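Local coordinates for protein transcriptional regulator Tm0710 (PDB 2A61) that is a MarR-family transcriptional regulator that probably binds DNA as a dimer through a winged helix-turn-helix domain to control gene expression, at residues P6-R9 with I10-I14; E133-G136 with V137-N141. All blocks are in the same frame, centred on the assembly; numbering follows the deposited sequence. Where two conformers were deposited one is given.

Interaction 1 of 2, residues P6-R9 with I10-I14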
ATOM      1  N   PRO A   6       0.904  -2.278  19.810  1.00 32.57           N
ATOM      2  CA  PRO A   6       2.303  -2.197  19.398  1.00 31.95           C
ATOM      3  C   PRO A   6       2.601  -3.179  18.274  1.00 30.72           C
ATOM      4  O   PRO A   6       3.403  -2.859  17.407  1.00 29.32           O
ATOM      5  CB  PRO A   6       3.094  -2.535  20.683  1.00 32.45           C
ATOM      6  CG  PRO A   6       2.161  -3.273  21.548  1.00 33.01           C
ATOM      7  CD  PRO A   6       0.744  -2.958  21.114  1.00 32.53           C
ATOM      8  N   PHE A   7       1.940  -4.345  18.286  1.00 29.79           N
ATOM      9  CA  PHE A   7       1.979  -5.289  17.155  1.00 29.66           C
ATOM     10  C   PHE A   7       1.574  -4.630  15.814  1.00 27.97           C
ATOM     11  O   PHE A   7       2.308  -4.730  14.850  1.00 27.53           O
ATOM     12  CB  PHE A   7       1.101  -6.514  17.458  1.00 30.69           C
ATOM     13  CG  PHE A   7       1.632  -7.823  16.921  1.00 31.98           C
ATOM     14  CD1 PHE A   7       1.925  -8.870  17.798  1.00 35.07           C
ATOM     15  CD2 PHE A   7       1.780  -8.033  15.537  1.00 35.01           C
ATOM     16  CE1 PHE A   7       2.381 -10.111  17.323  1.00 34.74           C
ATOM     17  CE2 PHE A   7       2.234  -9.276  15.033  1.00 35.23           C
ATOM     18  CZ  PHE A   7       2.539 -10.314  15.945  1.00 36.09           C
ATOM     19  N   GLU A   8       0.430  -3.944  15.781  1.00 26.97           N
ATOM     20  CA  GLU A   8      -0.036  -3.209  14.601  1.00 27.35           C
ATOM     21  C   GLU A   8       0.919  -2.105  14.141  1.00 26.70           C
ATOM     22  O   GLU A   8       1.148  -1.931  12.927  1.00 25.32           O
ATOM     23  CB  GLU A   8      -1.421  -2.607  14.849  1.00 28.04           C
ATOM     24  CG  GLU A   8      -2.149  -2.152  13.579  1.00 29.76           C
ATOM     25  CD  GLU A   8      -1.797  -0.734  13.154  1.00 31.55           C
ATOM     26  OE1 GLU A   8      -1.455   0.103  14.017  1.00 28.83           O
ATOM     27  OE2 GLU A   8      -1.839  -0.465  11.934  1.00 31.91           O
ATOM     28  N   ARG A   9       1.433  -1.327  15.098  1.00 25.40           N
ATOM     29  CA  ARG A   9       2.338  -0.221  14.760  1.00 26.76           C
ATOM     30  C   ARG A   9       3.660  -0.731  14.214  1.00 24.92           C
ATOM     31  O   ARG A   9       4.256  -0.121  13.319  1.00 24.13           O
ATOM     32  CB  ARG A   9       2.567   0.701  15.972  1.00 26.16           C
ATOM     33  CG  ARG A   9       1.249   1.286  16.474  1.00 29.98           C
ATOM     34  CD  ARG A   9       1.362   2.051  17.797  1.00 31.64           C
ATOM     35  NE  ARG A   9       0.028   2.520  18.191  1.00 41.25           N
ATOM     36  CZ  ARG A   9      -0.231   3.298  19.237  1.00 44.45           C
ATOM     37  NH1 ARG A   9       0.757   3.725  20.016  1.00 45.66           N
ATOM     38  NH2 ARG A   9      -1.490   3.653  19.499  1.00 45.84           N
ATOM     39  N   ILE A  10       4.139  -1.833  14.764  1.00 24.77           N
ATOM     40  CA  ILE A  10       5.421  -2.380  14.314  1.00 25.05           C
ATOM     41  C   ILE A  10       5.292  -2.999  12.924  1.00 24.42           C
ATOM     42  O   ILE A  10       6.158  -2.766  12.092  1.00 22.37           O
ATOM     43  CB  ILE A  10       6.070  -3.336  15.319  1.00 25.07           C
ATOM     44  CG1 ILE A  10       6.462  -2.543  16.578  1.00 28.81           C
ATOM     45  CG2 ILE A  10       7.324  -3.943  14.707  1.00 26.62           C
ATOM     46  CD1 ILE A  10       6.508  -3.380  17.831  1.00 27.98           C
ATOM     47  N   LEU A  11       4.222  -3.763  12.667  1.00 23.46           N
ATOM     48  CA  LEU A  11       3.984  -4.233  11.289  1.00 24.56           C
ATOM     49  C   LEU A  11       3.802  -3.089  10.313  1.00 24.05           C
ATOM     50  O   LEU A  11       4.266  -3.183   9.178  1.00 22.72           O
ATOM     51  CB  LEU A  11       2.799  -5.188  11.152  1.00 24.43           C
ATOM     52  CG  LEU A  11       2.957  -6.622  11.617  1.00 29.01           C
ATOM     53  CD1 LEU A  11       1.556  -7.293  11.609  1.00 29.20           C
ATOM     54  CD2 LEU A  11       3.984  -7.390  10.754  1.00 28.40           C
ATOM     55  N   ARG A  12       3.110  -2.017  10.730  1.00 23.73           N
ATOM     56  CA  ARG A  12       2.949  -0.853   9.860  1.00 22.46           C
ATOM     57  C   ARG A  12       4.298  -0.293   9.390  1.00 21.52           C
ATOM     58  O   ARG A  12       4.474   0.042   8.197  1.00 20.04           O
ATOM     59  CB  ARG A  12       2.131   0.255  10.527  1.00 23.21           C
ATOM     60  CG  ARG A  12       1.556   1.252   9.581  1.00 25.46           C
ATOM     61  CD  ARG A  12       1.090   2.520  10.308  1.00 32.14           C
ATOM     62  NE  ARG A  12       0.214   2.171  11.426  1.00 36.40           N
ATOM     63  CZ  ARG A  12       0.152   2.831  12.586  1.00 37.71           C
ATOM     64  NH1 ARG A  12       0.912   3.896  12.798  1.00 38.62           N
ATOM     65  NH2 ARG A  12      -0.679   2.422  13.537  1.00 38.41           N
ATOM     66  N   GLU A  13       5.244  -0.175  10.314  1.00 19.96           N
ATOM     67  CA  GLU A  13       6.520   0.436   9.966  1.00 22.00           C
ATOM     68  C   GLU A  13       7.347  -0.539   9.118  1.00 19.61           C
ATOM     69  O   GLU A  13       8.064  -0.115   8.209  1.00 17.82           O
ATOM     70  CB  GLU A  13       7.275   0.866  11.230  1.00 22.85           C
ATOM     71  CG  GLU A  13       6.756   2.170  11.914  1.00 27.54           C
ATOM     72  CD  GLU A  13       7.277   2.282  13.357  1.00 28.66           C
ATOM     73  OE1 GLU A  13       7.055   1.334  14.162  1.00 34.15           O
ATOM     74  OE2 GLU A  13       7.940   3.301  13.664  1.00 38.68           O
ATOM     75  N   ILE A  14       7.233  -1.846   9.408  1.00 17.65           N
ATOM     76  CA  ILE A  14       7.949  -2.848   8.602  1.00 18.68           C
ATOM     77  C   ILE A  14       7.475  -2.802   7.147  1.00 18.27           C
ATOM     78  O   ILE A  14       8.285  -2.781   6.220  1.00 17.96           O
ATOM     79  CB  ILE A  14       7.762  -4.267   9.197  1.00 18.80           C
ATOM     80  CG1 ILE A  14       8.613  -4.397  10.477  1.00 18.54           C
ATOM     81  CG2 ILE A  14       8.135  -5.344   8.197  1.00 16.49           C
ATOM     82  CD1 ILE A  14       8.233  -5.620  11.352  1.00 18.85           C
TER
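Four successive i to i+4 backbone hydrogen bonds tie P6-R9 to I10-I14 within helix 5-23: I10 N to P6 O, L11 N to F7 O, R12 N to E8 O and E13 N to R9 O. The bond from L11 N to F7 O is the straightest, with an N-H...O angle of 174°. This is the N-terminal helix of a MarR-type chain, which with the C-terminal helix 121-141 and the second subunit builds the probable dimerisation region.

On one side of the helix, F7 and L11 lie side by side and point the same way. L11 CD1 sits at the edge of the F7 ring, near its plane, 4.0 Å from F7 CD2. Both residues are buried and continue the packing onto helix 121-141, F7 against L134 and L11 against M138, while L131 of the second subunit also packs on F7.

E8 and R12 form an i to i+4 salt bridge on another side. The E8 chain leaves with CG anti to the backbone N (chi1 -164°) and bends at chi2, which carries its carboxylate forward along the helix, one turn on, to the R12 guanidinium; the two planes are 36° apart. The bond from R12 NH2 to E8 OE1 is bent, and its modelled length of 2.5 Å is doubtfully short, whereas that from R12 NE to E8 OE2 is weak, at 3.4 Å. E8 OE2 has a second cationic partner in R108 of the second subunit, so this buried carboxylate is shared between two arginines. R9 CA lies over one face of the R12 guanidinium, offset toward its rim, and R9 CG comes within 3.7 Å of R12 NH2.

Interaction 2 of 2, residues E133-G136 with V137-N141; sequences ELKG and VMERN
K135 and E139 are brought together by different first torsions: K135 CG stands anti to the backbone N (chi1 -177°), whereas E139 CG stands anti to its own carbonyl carbon (chi1 -78°). The lysine chain then bends at chi3 and again at chi4, folding its ammonium group over toward the glutamate one helical turn on. K135 NZ donates to E139 OE2 over 2.7 Å, reaching it on the syn side and 23° out of the carboxylate plane. The lysine chain curls around that same oxygen, with K135 CG 3.6 Å from E139 OE2. The other oxygen, E139 OE1, accepts a hydrogen bond from a water at 3.0 Å, and that water receives a weak bond from K135 NZ. Were K135 cut back to an alanine, the E139 carboxylate would probably lose its cationic mate and be freer to turn.

The pair lies on helix 121-141, the C-terminal helix of the MarR fold's probable dimerisation region, where regular i to i+4 backbone bonds run from V137 N to E133 O through R140 N to G136 O. Another side of the helix is apolar and buried. L134 and M138 cross at an angle, and in one of the two L134 conformers M138 CE comes to rest 3.9 Å from L134 CD1; the extended methionine chain passes L134 O on its way, with M138 CG 3.4 Å from that oxygen. I115 of the second subunit packs on both residues. E133 and R140 direct their charged ends to the same neighbour, forming salt bridges with its K123 and D118. The V137 methyl CG2 lies over the preceding turn, 3.3 Å from E133 O.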
ATOM      1  N   GLU A 133       3.738 -18.689  10.763  1.00 25.26           N
ATOM      2  CA  GLU A 133       2.616 -18.793  11.700  1.00 26.05           C
ATOM      3  C   GLU A 133       1.666 -17.617  11.646  1.00 25.16           C
ATOM      4  O   GLU A 133       0.447 -17.810  11.611  1.00 24.48           O
ATOM      5  CB  GLU A 133       3.118 -18.952  13.125  1.00 26.96           C
ATOM      6  CG  GLU A 133       3.676 -20.314  13.416  1.00 31.06           C
ATOM      7  CD  GLU A 133       3.781 -20.522  14.903  1.00 34.37           C
ATOM      8  OE1 GLU A 133       2.960 -21.290  15.436  1.00 37.46           O
ATOM      9  OE2 GLU A 133       4.631 -19.868  15.541  1.00 35.05           O
ATOM     10  N   LEU A 134       2.209 -16.400  11.637  0.50 24.27           N
ATOM     11  CA  LEU A 134       1.372 -15.203  11.555  0.50 24.13           C
ATOM     12  C   LEU A 134       0.593 -15.193  10.225  0.50 23.97           C
ATOM     13  O   LEU A 134      -0.608 -14.909  10.205  0.50 23.57           O
ATOM     14  CB  LEU A 134       2.227 -13.923  11.729  0.50 24.03           C
ATOM     15  CG  LEU A 134       1.611 -12.532  11.519  0.50 23.92           C
ATOM     16  CD1 LEU A 134       0.667 -12.156  12.645  0.50 25.34           C
ATOM     17  CD2 LEU A 134       2.692 -11.489  11.392  0.50 24.19           C
ATOM     18  N   LYS A 135       1.280 -15.510   9.125  1.00 24.22           N
ATOM     19  CA  LYS A 135       0.644 -15.554   7.789  1.00 24.72           C
ATOM     20  C   LYS A 135      -0.534 -16.555   7.773  1.00 24.50           C
ATOM     21  O   LYS A 135      -1.613 -16.266   7.213  1.00 24.41           O
ATOM     22  CB  LYS A 135       1.680 -15.868   6.706  1.00 24.03           C
ATOM     23  CG  LYS A 135       1.101 -15.849   5.272  1.00 27.15           C
ATOM     24  CD  LYS A 135       2.142 -16.135   4.182  1.00 26.91           C
ATOM     25  CE  LYS A 135       2.207 -17.647   3.872  1.00 33.09           C
ATOM     26  NZ  LYS A 135       1.213 -18.062   2.859  1.00 28.79           N
ATOM     27  N   GLY A 136      -0.295 -17.706   8.408  1.00 24.59           N
ATOM     28  CA  GLY A 136      -1.266 -18.784   8.574  1.00 25.34           C
ATOM     29  C   GLY A 136      -2.512 -18.343   9.314  1.00 26.73           C
ATOM     30  O   GLY A 136      -3.617 -18.595   8.843  1.00 28.50           O
ATOM     31  N   VAL A 137      -2.336 -17.684  10.466  1.00 26.53           N
ATOM     32  CA  VAL A 137      -3.462 -17.181  11.242  1.00 26.88           C
ATOM     33  C   VAL A 137      -4.198 -16.075  10.508  1.00 25.96           C
ATOM     34  O   VAL A 137      -5.423 -16.016  10.558  1.00 26.22           O
ATOM     35  CB  VAL A 137      -3.068 -16.703  12.685  1.00 27.87           C
ATOM     36  CG1 VAL A 137      -4.313 -16.388  13.479  1.00 30.29           C
ATOM     37  CG2 VAL A 137      -2.342 -17.764  13.412  1.00 27.64           C
ATOM     38  N   MET A 138      -3.464 -15.216   9.786  1.00 24.60           N
ATOM     39  CA  MET A 138      -4.100 -14.161   8.989  1.00 23.32           C
ATOM     40  C   MET A 138      -4.945 -14.741   7.869  1.00 23.13           C
ATOM     41  O   MET A 138      -6.030 -14.270   7.606  1.00 24.20           O
ATOM     42  CB  MET A 138      -3.070 -13.197   8.402  1.00 22.38           C
ATOM     43  CG  MET A 138      -2.502 -12.235   9.420  1.00 23.36           C
ATOM     44  SD  MET A 138      -1.383 -11.088   8.660  1.00 23.98           S
ATOM     45  CE  MET A 138      -1.176  -9.916  10.020  1.00 24.79           C
ATOM     46  N   GLU A 139      -4.412 -15.719   7.161  1.00 22.80           N
ATOM     47  CA  GLU A 139      -5.169 -16.432   6.106  1.00 23.84           C
ATOM     48  C   GLU A 139      -6.505 -17.027   6.561  1.00 24.99           C
ATOM     49  O   GLU A 139      -7.514 -16.995   5.814  1.00 25.75           O
ATOM     50  CB  GLU A 139      -4.289 -17.507   5.504  1.00 22.76           C
ATOM     51  CG  GLU A 139      -3.283 -16.896   4.527  1.00 25.42           C
ATOM     52  CD  GLU A 139      -2.241 -17.880   4.066  1.00 28.26           C
ATOM     53  OE1 GLU A 139      -2.233 -19.064   4.528  1.00 27.82           O
ATOM     54  OE2 GLU A 139      -1.411 -17.452   3.254  1.00 26.21           O
ATOM     55  N   ARG A 140      -6.492 -17.572   7.770  1.00 26.46           N
ATOM     56  CA  ARG A 140      -7.634 -18.203   8.403  1.00 29.02           C
ATOM     57  C   ARG A 140      -8.722 -17.185   8.713  1.00 28.70           C
ATOM     58  O   ARG A 140      -9.896 -17.546   8.751  1.00 30.18           O
ATOM     59  CB  ARG A 140      -7.175 -18.916   9.687  1.00 28.68           C
ATOM     60  CG  ARG A 140      -8.313 -19.556  10.507  1.00 33.21           C
ATOM     61  CD  ARG A 140      -7.811 -20.099  11.846  1.00 33.15           C
ATOM     62  NE  ARG A 140      -6.569 -20.857  11.654  1.00 42.02           N
ATOM     63  CZ  ARG A 140      -5.605 -20.953  12.570  1.00 45.26           C
ATOM     64  NH1 ARG A 140      -5.743 -20.341  13.749  1.00 46.08           N
ATOM     65  NH2 ARG A 140      -4.506 -21.659  12.305  1.00 46.34           N
ATOM     66  N   ASN A 141      -8.343 -15.905   8.865  1.00 28.08           N
ATOM     67  CA  ASN A 141      -9.271 -14.816   9.246  1.00 26.55           C
ATOM     68  C   ASN A 141      -9.597 -13.751   8.164  1.00 26.08           C
ATOM     69  O   ASN A 141     -10.433 -12.841   8.360  1.00 24.72           O
ATOM     70  CB  ASN A 141      -8.742 -14.142  10.532  1.00 27.49           C
ATOM     71  CG  ASN A 141      -8.870 -15.052  11.783  1.00 27.05           C
ATOM     72  OD1 ASN A 141      -7.902 -15.685  12.238  1.00 26.66           O
ATOM     73  ND2 ASN A 141     -10.077 -15.146  12.302  1.00 30.13           N
TER
HETATM   74  O   HOH W   1       0.362 -20.384   5.185  1.00 33.17           O

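How the interactions relate
Interactions 1 and 2 lie on the two terminal helices, 5-23 and 121-141, with centres about 16 Å apart, and their apolar sides meet: F7 packs on L134, and L11 CD1 is 4.1 Å from M138 CE. These buried side chains thus join the two helices within one chain, and both contacts also touch the second subunit. Each helix carries an i to i+4 salt bridge, but the settings differ. In 6-14 the glutamate is buried and shared with an arginine of the second subunit; in 133-141 the glutamate is exposed and its lysine partly so, with a water held by the glutamate and only weakly by the lysine.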